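Local atomic coordinates of inositol monophosphatase family protein (Staphylococcus aureus subsp. aureus MSSA476, PDB entry 4I3Y), a protein that probably hydrolyses inositol monophosphates to free inositol and phosphate with the help of magnesium ions and is inhibited by lithium. Residues E107-P121 and Y125-R139. Residues are numbered along the deposited sequence; the frame is centred on the assembly and turned at random.
Sequences EDYCIILAYFYEGKP and YVYDYPHKKLYKAIR
Ile111 and Leu113 pair with Tyr127 and Tyr125 through four backbone hydrogen bonds, the buried and tightly packed part of the contact. Tyr127 N to Ile111 O is 2.8 Å and Ile111 N to Tyr127 O is 3.0 Å. On the face carrying Leu113 and Tyr125, Leu113 CB lies 3.8 Å from Tyr125 CD2, and helix 12-35 covers this side, its Asp16 binding the Tyr125 hydroxyl. On the other face Cys110 SG packs against Val126 CG1 at 3.7 Å. Strands 110-117 and 120-128 form an antiparallel hairpin in the centre of the mixed seven-stranded sheet; neighbouring strand 89-97 carries the magnesium ligands Asp94 and Ile96. Past the hairpin's open end, Pro130, in a type I turn, sets CG over one face of the Tyr109 ring, a CH-pi contact 3.7 Å from the centroid. The CB of Tyr109 points away from residues 125-139, but a chi1 of +62° swings the ring back to meet Pro130 and brings Tyr109 OH to the edge of the Tyr129 ring. A water bridges Asp108 N, Asp128 OD1 and His131 ND1. Glu107 OE2 lies 3.0 Å from His131 CE1, while Glu107 OE1 is hydrogen-bonded to Gln202 of the second subunit and the His131 ring stacks on His131 of that subunit. At the far, more open end Arg139 crosses Lys120, whose CG lies over one guanidinium face, and Arg139 NH1 donates to Pro121 O in the guanidinium plane (2.7 Å, 168°); Glu224 forms a salt bridge with Arg139 NH2, which may partly offset the repulsion between the like charges of Arg139 and Lys120.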
ATOM      1  N   GLU A 107      -2.738  -4.637   8.566  1.00 14.14           N
ATOM      2  CA  GLU A 107      -2.025  -3.471   8.150  1.00 15.00           C
ATOM      3  C   GLU A 107      -2.931  -2.784   7.158  1.00 14.56           C
ATOM      4  O   GLU A 107      -3.835  -3.420   6.614  1.00 13.10           O
ATOM      5  CB  GLU A 107      -0.704  -3.838   7.458  1.00 16.81           C
ATOM      6  CG  GLU A 107       0.168  -2.621   7.244  1.00 18.68           C
ATOM      7  CD  GLU A 107       1.590  -2.960   6.826  1.00 19.59           C
ATOM      8  OE1 GLU A 107       2.009  -4.126   6.893  1.00 19.62           O
ATOM      9  OE2 GLU A 107       2.318  -2.023   6.471  1.00 18.80           O
ATOM     10  N   ASP A 108      -2.677  -1.516   6.895  1.00 13.20           N
ATOM     11  CA  ASP A 108      -3.506  -0.803   5.868  1.00 13.80           C
ATOM     12  C   ASP A 108      -4.984  -0.738   6.230  1.00 13.09           C
ATOM     13  O   ASP A 108      -5.877  -1.014   5.383  1.00 13.44           O
ATOM     14  CB  ASP A 108      -3.286  -1.369   4.444  1.00 13.39           C
ATOM     15  CG  ASP A 108      -1.876  -1.074   3.946  1.00 15.26           C
ATOM     16  OD1 ASP A 108      -1.253  -0.150   4.523  1.00 16.31           O
ATOM     17  OD2 ASP A 108      -1.396  -1.709   2.993  1.00 15.47           O
ATOM     18  N   TYR A 109      -5.250  -0.302   7.452  1.00 12.57           N
ATOM     19  CA  TYR A 109      -6.656  -0.041   7.848  1.00 13.08           C
ATOM     20  C   TYR A 109      -6.632   1.180   8.770  1.00 13.44           C
ATOM     21  O   TYR A 109      -5.598   1.497   9.314  1.00 13.43           O
ATOM     22  CB  TYR A 109      -7.374  -1.294   8.470  1.00 12.61           C
ATOM     23  CG  TYR A 109      -6.708  -1.751   9.732  1.00 13.22           C
ATOM     24  CD1 TYR A 109      -7.079  -1.227  10.985  1.00 13.41           C
ATOM     25  CD2 TYR A 109      -5.624  -2.607   9.698  1.00 13.08           C
ATOM     26  CE1 TYR A 109      -6.418  -1.577  12.158  1.00 12.05           C
ATOM     27  CE2 TYR A 109      -4.967  -2.978  10.890  1.00 12.95           C
ATOM     28  CZ  TYR A 109      -5.365  -2.458  12.107  1.00 13.12           C
ATOM     29  OH  TYR A 109      -4.700  -2.839  13.283  1.00 11.67           O
ATOM     30  N   CYS A 110      -7.786   1.832   8.990  1.00 13.50           N
ATOM     31  CA  CYS A 110      -7.840   3.027   9.763  1.00 12.78           C
ATOM     32  C   CYS A 110      -9.183   3.124  10.489  1.00 13.56           C
ATOM     33  O   CYS A 110     -10.105   2.303  10.273  1.00 13.20           O
ATOM     34  CB  CYS A 110      -7.636   4.254   8.817  1.00 13.21           C
ATOM     35  SG  CYS A 110      -8.880   4.387   7.473  1.00 13.27           S
ATOM     36  N   ILE A 111      -9.275   4.103  11.373  1.00 13.15           N
ATOM     37  CA  ILE A 111     -10.523   4.418  12.036  1.00 14.08           C
ATOM     38  C   ILE A 111     -10.928   5.787  11.473  1.00 13.50           C
ATOM     39  O   ILE A 111     -10.090   6.697  11.421  1.00 14.90           O
ATOM     40  CB  ILE A 111     -10.323   4.515  13.555  1.00 14.23           C
ATOM     41  CG1 ILE A 111      -9.807   3.219  14.124  1.00 14.21           C
ATOM     42  CG2 ILE A 111     -11.615   4.920  14.295  1.00 13.36           C
ATOM     43  CD1 ILE A 111      -9.478   3.346  15.613  1.00 14.47           C
ATOM     44  N   ILE A 112     -12.179   5.917  11.028  1.00 13.31           N
ATOM     45  CA  ILE A 112     -12.678   7.174  10.495  1.00 14.10           C
ATOM     46  C   ILE A 112     -13.721   7.871  11.421  1.00 14.61           C
ATOM     47  O   ILE A 112     -14.778   7.282  11.808  1.00 13.97           O
ATOM     48  CB  ILE A 112     -13.247   7.030   9.056  1.00 14.71           C
ATOM     49  CG1 ILE A 112     -12.167   6.383   8.169  1.00 14.59           C
ATOM     50  CG2 ILE A 112     -13.715   8.398   8.491  1.00 12.88           C
ATOM     51  CD1 ILE A 112     -12.564   6.119   6.714  1.00 14.30           C
ATOM     52  N   LEU A 113     -13.460   9.140  11.714  1.00 13.65           N
ATOM     53  CA  LEU A 113     -14.453   9.932  12.509  1.00 14.23           C
ATOM     54  C   LEU A 113     -14.687  11.270  11.903  1.00 13.76           C
ATOM     55  O   LEU A 113     -13.727  11.909  11.452  1.00 14.70           O
ATOM     56  CB  LEU A 113     -13.943  10.195  13.937  1.00 14.03           C
ATOM     57  CG  LEU A 113     -14.228   9.101  14.932  1.00 17.10           C
ATOM     58  CD1 LEU A 113     -13.381   9.301  16.205  1.00 17.10           C
ATOM     59  CD2 LEU A 113     -15.732   8.964  15.257  1.00 16.88           C
ATOM     60  N   ALA A 114     -15.940  11.742  11.917  1.00 14.27           N
ATOM     61  CA  ALA A 114     -16.234  13.061  11.390  1.00 15.52           C
ATOM     62  C   ALA A 114     -17.442  13.643  12.155  1.00 17.77           C
ATOM     63  O   ALA A 114     -18.456  12.939  12.383  1.00 18.01           O
ATOM     64  CB  ALA A 114     -16.519  13.012   9.885  1.00 14.22           C
ATOM     65  N   TYR A 115     -17.272  14.910  12.562  1.00 17.32           N
ATOM     66  CA  TYR A 115     -18.275  15.664  13.286  1.00 17.62           C
ATOM     67  C   TYR A 115     -18.851  16.797  12.398  1.00 17.43           C
ATOM     68  O   TYR A 115     -18.124  17.654  11.840  1.00 17.53           O
ATOM     69  CB  TYR A 115     -17.663  16.241  14.566  1.00 17.57           C
ATOM     70  CG  TYR A 115     -18.492  17.300  15.265  1.00 17.74           C
ATOM     71  CD1 TYR A 115     -19.752  16.986  15.805  1.00 18.77           C
ATOM     72  CD2 TYR A 115     -18.001  18.634  15.416  1.00 20.38           C
ATOM     73  CE1 TYR A 115     -20.519  17.963  16.489  1.00 22.45           C
ATOM     74  CE2 TYR A 115     -18.751  19.633  16.090  1.00 20.44           C
ATOM     75  CZ  TYR A 115     -19.998  19.299  16.637  1.00 24.41           C
ATOM     76  OH  TYR A 115     -20.768  20.273  17.277  1.00 24.29           O
ATOM     77  N   PHE A 116     -20.163  16.837  12.365  1.00 15.98           N
ATOM     78  CA  PHE A 116     -20.890  17.761  11.529  1.00 18.93           C
ATOM     79  C   PHE A 116     -21.794  18.560  12.460  1.00 18.65           C
ATOM     80  O   PHE A 116     -22.525  17.980  13.281  1.00 17.82           O
ATOM     81  CB  PHE A 116     -21.784  17.003  10.504  1.00 18.52           C
ATOM     82  CG  PHE A 116     -20.998  16.260   9.474  1.00 19.99           C
ATOM     83  CD1 PHE A 116     -20.686  16.868   8.254  1.00 18.66           C
ATOM     84  CD2 PHE A 116     -20.516  14.992   9.748  1.00 18.96           C
ATOM     85  CE1 PHE A 116     -19.928  16.210   7.310  1.00 20.61           C
ATOM     86  CE2 PHE A 116     -19.753  14.321   8.794  1.00 20.45           C
ATOM     87  CZ  PHE A 116     -19.454  14.924   7.587  1.00 19.93           C
ATOM     88  N   TYR A 117     -21.717  19.867  12.318  1.00 21.06           N
ATOM     89  CA  TYR A 117     -22.510  20.767  13.158  1.00 25.03           C
ATOM     90  C   TYR A 117     -23.562  21.430  12.258  1.00 24.87           C
ATOM     91  O   TYR A 117     -23.206  22.187  11.343  1.00 23.45           O
ATOM     92  CB  TYR A 117     -21.624  21.822  13.848  1.00 25.46           C
ATOM     93  CG  TYR A 117     -22.462  22.886  14.570  1.00 31.29           C
ATOM     94  CD1 TYR A 117     -23.237  22.540  15.673  1.00 28.46           C
ATOM     95  CD2 TYR A 117     -22.524  24.219  14.104  1.00 33.15           C
ATOM     96  CE1 TYR A 117     -24.016  23.476  16.322  1.00 31.64           C
ATOM     97  CE2 TYR A 117     -23.316  25.166  14.754  1.00 35.59           C
ATOM     98  CZ  TYR A 117     -24.068  24.770  15.857  1.00 34.30           C
ATOM     99  OH  TYR A 117     -24.867  25.657  16.553  1.00 44.68           O
ATOM    100  N   GLU A 118     -24.846  21.118  12.489  1.00 26.98           N
ATOM    101  CA  GLU A 118     -25.927  21.581  11.579  1.00 25.83           C
ATOM    102  C   GLU A 118     -25.497  21.337  10.157  1.00 28.23           C
ATOM    103  O   GLU A 118     -25.427  22.268   9.344  1.00 27.30           O
ATOM    104  CB  GLU A 118     -26.271  23.053  11.781  1.00 26.10           C
ATOM    105  CG  GLU A 118     -26.579  23.367  13.221  1.00 27.08           C
ATOM    106  CD  GLU A 118     -27.028  24.792  13.447  1.00 33.02           C
ATOM    107  OE1 GLU A 118     -26.672  25.723  12.681  1.00 40.42           O
ATOM    108  OE2 GLU A 118     -27.771  24.967  14.411  1.00 30.48           O
ATOM    109  N   GLY A 119     -25.131  20.086   9.892  1.00 26.17           N
ATOM    110  CA  GLY A 119     -24.637  19.675   8.573  1.00 28.10           C
ATOM    111  C   GLY A 119     -23.309  20.202   7.988  1.00 28.66           C
ATOM    112  O   GLY A 119     -22.971  19.870   6.848  1.00 28.50           O
ATOM    113  N   LYS A 120     -22.549  21.003   8.738  1.00 26.47           N
ATOM    114  CA  LYS A 120     -21.269  21.507   8.241  1.00 23.80           C
ATOM    115  C   LYS A 120     -20.120  20.747   8.946  1.00 22.52           C
ATOM    116  O   LYS A 120     -20.113  20.596  10.184  1.00 22.06           O
ATOM    117  CB  LYS A 120     -21.135  23.024   8.433  1.00 25.55           C
ATOM    118  CG  LYS A 120     -19.781  23.581   8.018  1.00 27.09           C
ATOM    119  CD  LYS A 120     -19.833  25.064   7.690  1.00 29.17           C
ATOM    120  CE  LYS A 120     -19.896  25.920   8.926  1.00 25.04           C
ATOM    121  NZ  LYS A 120     -19.281  27.273   8.693  1.00 25.36           N
ATOM    122  N   PRO A 121     -19.197  20.198   8.147  1.00 18.93           N
ATOM    123  CA  PRO A 121     -18.009  19.466   8.674  1.00 18.75           C
ATOM    124  C   PRO A 121     -17.186  20.452   9.536  1.00 18.03           C
ATOM    125  O   PRO A 121     -16.785  21.509   9.025  1.00 18.26           O
ATOM    126  CB  PRO A 121     -17.179  19.157   7.394  1.00 15.90           C
ATOM    127  CG  PRO A 121     -18.106  19.297   6.266  1.00 17.21           C
ATOM    128  CD  PRO A 121     -19.155  20.349   6.679  1.00 16.84           C
ATOM    129  N   TYR A 125     -11.256  12.910  11.273  1.00 14.46           N
ATOM    130  CA  TYR A 125     -10.178  12.098  11.752  1.00 13.95           C
ATOM    131  C   TYR A 125     -10.060  10.843  10.901  1.00 13.94           C
ATOM    132  O   TYR A 125     -11.085  10.164  10.682  1.00 13.23           O
ATOM    133  CB  TYR A 125     -10.443  11.632  13.221  1.00 15.03           C
ATOM    134  CG  TYR A 125     -10.578  12.805  14.163  1.00 15.46           C
ATOM    135  CD1 TYR A 125      -9.441  13.444  14.681  1.00 16.71           C
ATOM    136  CD2 TYR A 125     -11.831  13.344  14.439  1.00 15.69           C
ATOM    137  CE1 TYR A 125      -9.565  14.570  15.493  1.00 18.10           C
ATOM    138  CE2 TYR A 125     -11.979  14.484  15.187  1.00 15.72           C
ATOM    139  CZ  TYR A 125     -10.846  15.067  15.745  1.00 17.22           C
ATOM    140  OH  TYR A 125     -11.025  16.135  16.528  1.00 15.74           O
ATOM    141  N   VAL A 126      -8.808  10.535  10.490  1.00 13.48           N
ATOM    142  CA  VAL A 126      -8.427   9.260   9.880  1.00 12.76           C
ATOM    143  C   VAL A 126      -7.211   8.721  10.621  1.00 12.87           C
ATOM    144  O   VAL A 126      -6.087   9.247  10.494  1.00 12.07           O
ATOM    145  CB  VAL A 126      -8.142   9.335   8.370  1.00 12.50           C
ATOM    146  CG1 VAL A 126      -7.812   7.918   7.857  1.00 13.15           C
ATOM    147  CG2 VAL A 126      -9.355   9.898   7.605  1.00 12.32           C
ATOM    148  N   TYR A 127      -7.446   7.680  11.415  1.00 12.17           N
ATOM    149  CA  TYR A 127      -6.350   7.151  12.232  1.00 13.36           C
ATOM    150  C   TYR A 127      -5.787   5.931  11.591  1.00 13.35           C
ATOM    151  O   TYR A 127      -6.399   4.829  11.706  1.00 13.38           O
ATOM    152  CB  TYR A 127      -6.794   6.815  13.691  1.00 11.70           C
ATOM    153  CG  TYR A 127      -5.643   6.469  14.632  1.00 13.70           C
ATOM    154  CD1 TYR A 127      -4.326   6.891  14.368  1.00 12.89           C
ATOM    155  CD2 TYR A 127      -5.882   5.739  15.825  1.00 12.57           C
ATOM    156  CE1 TYR A 127      -3.286   6.567  15.219  1.00 12.55           C
ATOM    157  CE2 TYR A 127      -4.838   5.387  16.692  1.00 12.45           C
ATOM    158  CZ  TYR A 127      -3.564   5.808  16.381  1.00 12.92           C
ATOM    159  OH  TYR A 127      -2.563   5.491  17.225  1.00 13.34           O
ATOM    160  N   ASP A 128      -4.614   6.105  10.980  1.00 12.83           N
ATOM    161  CA  ASP A 128      -3.864   4.968  10.435  1.00 14.02           C
ATOM    162  C   ASP A 128      -3.170   4.288  11.603  1.00 15.54           C
ATOM    163  O   ASP A 128      -2.046   4.657  11.967  1.00 15.20           O
ATOM    164  CB  ASP A 128      -2.872   5.509   9.436  1.00 15.28           C
ATOM    165  CG  ASP A 128      -1.993   4.436   8.804  1.00 16.31           C
ATOM    166  OD1 ASP A 128      -1.938   3.315   9.249  1.00 17.12           O
ATOM    167  OD2 ASP A 128      -1.313   4.774   7.852  1.00 17.44           O
ATOM    168  N   TYR A 129      -3.871   3.338  12.223  1.00 14.77           N
ATOM    169  CA  TYR A 129      -3.402   2.798  13.485  1.00 15.37           C
ATOM    170  C   TYR A 129      -2.132   1.930  13.271  1.00 16.29           C
ATOM    171  O   TYR A 129      -1.185   2.042  14.058  1.00 17.44           O
ATOM    172  CB  TYR A 129      -4.491   2.040  14.245  1.00 15.26           C
ATOM    173  CG  TYR A 129      -3.892   1.119  15.290  1.00 15.44           C
ATOM    174  CD1 TYR A 129      -3.458   1.628  16.516  1.00 16.05           C
ATOM    175  CD2 TYR A 129      -3.683  -0.213  15.025  1.00 14.96           C
ATOM    176  CE1 TYR A 129      -2.864   0.819  17.451  1.00 16.42           C
ATOM    177  CE2 TYR A 129      -3.093  -1.036  15.951  1.00 15.43           C
ATOM    178  CZ  TYR A 129      -2.697  -0.486  17.165  1.00 16.42           C
ATOM    179  OH  TYR A 129      -2.070  -1.236  18.080  1.00 18.27           O
ATOM    180  N   PRO A 130      -2.089   1.093  12.210  1.00 15.86           N
ATOM    181  CA  PRO A 130      -0.875   0.237  12.063  1.00 16.51           C
ATOM    182  C   PRO A 130       0.411   1.077  12.004  1.00 17.69           C
ATOM    183  O   PRO A 130       1.492   0.610  12.431  1.00 17.35           O
ATOM    184  CB  PRO A 130      -1.115  -0.505  10.736  1.00 14.68           C
ATOM    185  CG  PRO A 130      -2.634  -0.553  10.652  1.00 14.89           C
ATOM    186  CD  PRO A 130      -3.078   0.808  11.145  1.00 15.23           C
ATOM    187  N   HIS A 131       0.310   2.315  11.521  1.00 18.16           N
ATOM    188  CA  HIS A 131       1.512   3.118  11.403  1.00 18.99           C
ATOM    189  C   HIS A 131       1.513   4.271  12.389  1.00 19.05           C
ATOM    190  O   HIS A 131       2.376   5.113  12.297  1.00 18.29           O
ATOM    191  CB  HIS A 131       1.811   3.530   9.947  1.00 23.22           C
ATOM    192  CG  HIS A 131       2.290   2.375   9.125  1.00 28.77           C
ATOM    193  ND1 HIS A 131       1.517   1.785   8.146  1.00 35.42           N
ATOM    194  CD2 HIS A 131       3.395   1.603   9.241  1.00 31.46           C
ATOM    195  CE1 HIS A 131       2.157   0.745   7.641  1.00 36.25           C
ATOM    196  NE2 HIS A 131       3.296   0.605   8.300  1.00 41.50           N
ATOM    197  N   LYS A 132       0.594   4.244  13.360  1.00 18.78           N
ATOM    198  CA  LYS A 132       0.414   5.323  14.379  1.00 19.94           C
ATOM    199  C   LYS A 132       0.477   6.736  13.753  1.00 18.93           C
ATOM    200  O   LYS A 132       1.218   7.579  14.187  1.00 17.64           O
ATOM    201  CB  LYS A 132       1.422   5.141  15.563  1.00 20.66           C
ATOM    202  CG  LYS A 132       1.566   3.685  16.022  1.00 20.99           C
ATOM    203  CD  LYS A 132       0.456   3.258  16.966  1.00 21.71           C
ATOM    204  CE  LYS A 132       0.559   1.758  17.270  1.00 26.55           C
ATOM    205  NZ  LYS A 132       0.698   0.917  16.021  1.00 24.83           N
ATOM    206  N   LYS A 133      -0.321   6.972  12.716  1.00 18.04           N
ATOM    207  CA  LYS A 133      -0.412   8.272  12.062  1.00 18.13           C
ATOM    208  C   LYS A 133      -1.853   8.741  12.156  1.00 16.57           C
ATOM    209  O   LYS A 133      -2.731   8.171  11.496  1.00 16.35           O
ATOM    210  CB  LYS A 133       0.076   8.199  10.574  1.00 18.60           C
ATOM    211  CG  LYS A 133       1.616   8.067  10.424  1.00 20.76           C
ATOM    212  CD  LYS A 133       2.173   8.124   8.979  1.00 23.13           C
ATOM    213  CE  LYS A 133       2.097   6.771   8.275  1.00 28.25           C
ATOM    214  NZ  LYS A 133       2.504   6.622   6.816  1.00 30.58           N
ATOM    215  N   LEU A 134      -2.077   9.765  12.988  1.00 16.51           N
ATOM    216  CA  LEU A 134      -3.380  10.389  13.199  1.00 14.83           C
ATOM    217  C   LEU A 134      -3.525  11.564  12.243  1.00 14.60           C
ATOM    218  O   LEU A 134      -2.881  12.613  12.394  1.00 15.66           O
ATOM    219  CB  LEU A 134      -3.577  10.836  14.663  1.00 15.00           C
ATOM    220  CG  LEU A 134      -4.938  11.523  14.945  1.00 15.37           C
ATOM    221  CD1 LEU A 134      -6.104  10.629  14.554  1.00 14.46           C
ATOM    222  CD2 LEU A 134      -5.096  11.805  16.447  1.00 16.10           C
ATOM    223  N   TYR A 135      -4.303  11.355  11.167  1.00 13.64           N
ATOM    224  CA  TYR A 135      -4.658  12.467  10.299  1.00 12.64           C
ATOM    225  C   TYR A 135      -5.851  13.192  10.957  1.00 11.71           C
ATOM    226  O   TYR A 135      -6.860  12.556  11.306  1.00 12.91           O
ATOM    227  CB  TYR A 135      -5.000  12.031   8.869  1.00 11.53           C
ATOM    228  CG  TYR A 135      -3.855  11.285   8.188  1.00 11.61           C
ATOM    229  CD1 TYR A 135      -2.915  12.000   7.448  1.00 12.01           C
ATOM    230  CD2 TYR A 135      -3.700   9.897   8.304  1.00 10.99           C
ATOM    231  CE1 TYR A 135      -1.838  11.356   6.828  1.00 13.14           C
ATOM    232  CE2 TYR A 135      -2.602   9.235   7.681  1.00 12.78           C
ATOM    233  CZ  TYR A 135      -1.695   9.993   6.926  1.00 12.07           C
ATOM    234  OH  TYR A 135      -0.600   9.459   6.300  1.00 13.86           O
ATOM    235  N   LYS A 136      -5.761  14.512  11.076  1.00 11.22           N
ATOM    236  CA  LYS A 136      -6.942  15.244  11.569  1.00 12.43           C
ATOM    237  C   LYS A 136      -7.113  16.545  10.819  1.00 13.62           C
ATOM    238  O   LYS A 136      -6.130  17.108  10.324  1.00 14.11           O
ATOM    239  CB  LYS A 136      -6.848  15.496  13.078  1.00 11.75           C
ATOM    240  CG  LYS A 136      -5.738  16.468  13.473  1.00 13.16           C
ATOM    241  CD  LYS A 136      -5.776  16.713  14.992  1.00 14.52           C
ATOM    242  CE  LYS A 136      -4.813  17.853  15.398  1.00 14.94           C
ATOM    243  NZ  LYS A 136      -4.919  18.011  16.876  1.00 15.61           N
ATOM    244  N   ALA A 137      -8.369  16.979  10.723  1.00 14.29           N
ATOM    245  CA  ALA A 137      -8.752  18.242  10.113  1.00 15.16           C
ATOM    246  C   ALA A 137      -9.651  18.999  11.117  1.00 16.33           C
ATOM    247  O   ALA A 137     -10.587  18.415  11.697  1.00 15.94           O
ATOM    248  CB  ALA A 137      -9.485  17.979   8.832  1.00 12.93           C
ATOM    249  N   ILE A 138      -9.316  20.282  11.348  1.00 18.34           N
ATOM    250  CA  ILE A 138     -10.055  21.144  12.275  1.00 16.81           C
ATOM    251  C   ILE A 138     -10.358  22.463  11.632  1.00 16.23           C
ATOM    252  O   ILE A 138      -9.424  23.184  11.244  1.00 17.32           O
ATOM    253  CB  ILE A 138      -9.256  21.473  13.552  1.00 18.66           C
ATOM    254  CG1 ILE A 138      -9.009  20.202  14.359  1.00 18.80           C
ATOM    255  CG2 ILE A 138      -9.969  22.590  14.363  1.00 16.46           C
ATOM    256  CD1 ILE A 138      -7.579  19.787  14.319  1.00 19.91           C
ATOM    257  N   ARG A 139     -11.654  22.772  11.502  1.00 16.24           N
ATOM    258  CA  ARG A 139     -12.106  23.982  10.798  1.00 16.86           C
ATOM    259  C   ARG A 139     -11.521  25.188  11.530  1.00 17.79           C
ATOM    260  O   ARG A 139     -11.725  25.313  12.709  1.00 17.53           O
ATOM    261  CB  ARG A 139     -13.630  24.016  10.779  1.00 17.20           C
ATOM    262  CG  ARG A 139     -14.350  25.181  10.105  1.00 20.03           C
ATOM    263  CD  ARG A 139     -15.707  24.630   9.584  1.00 23.49           C
ATOM    264  NE  ARG A 139     -15.672  25.045   8.221  1.00 22.90           N
ATOM    265  CZ  ARG A 139     -15.845  24.392   7.106  1.00 22.53           C
ATOM    266  NH1 ARG A 139     -16.319  23.165   6.951  1.00 22.93           N
ATOM    267  NH2 ARG A 139     -15.628  25.135   6.070  1.00 28.10           N
TER
HETATM  268  O   HOH W   1      -1.485   1.003   7.639  1.00 18.69           O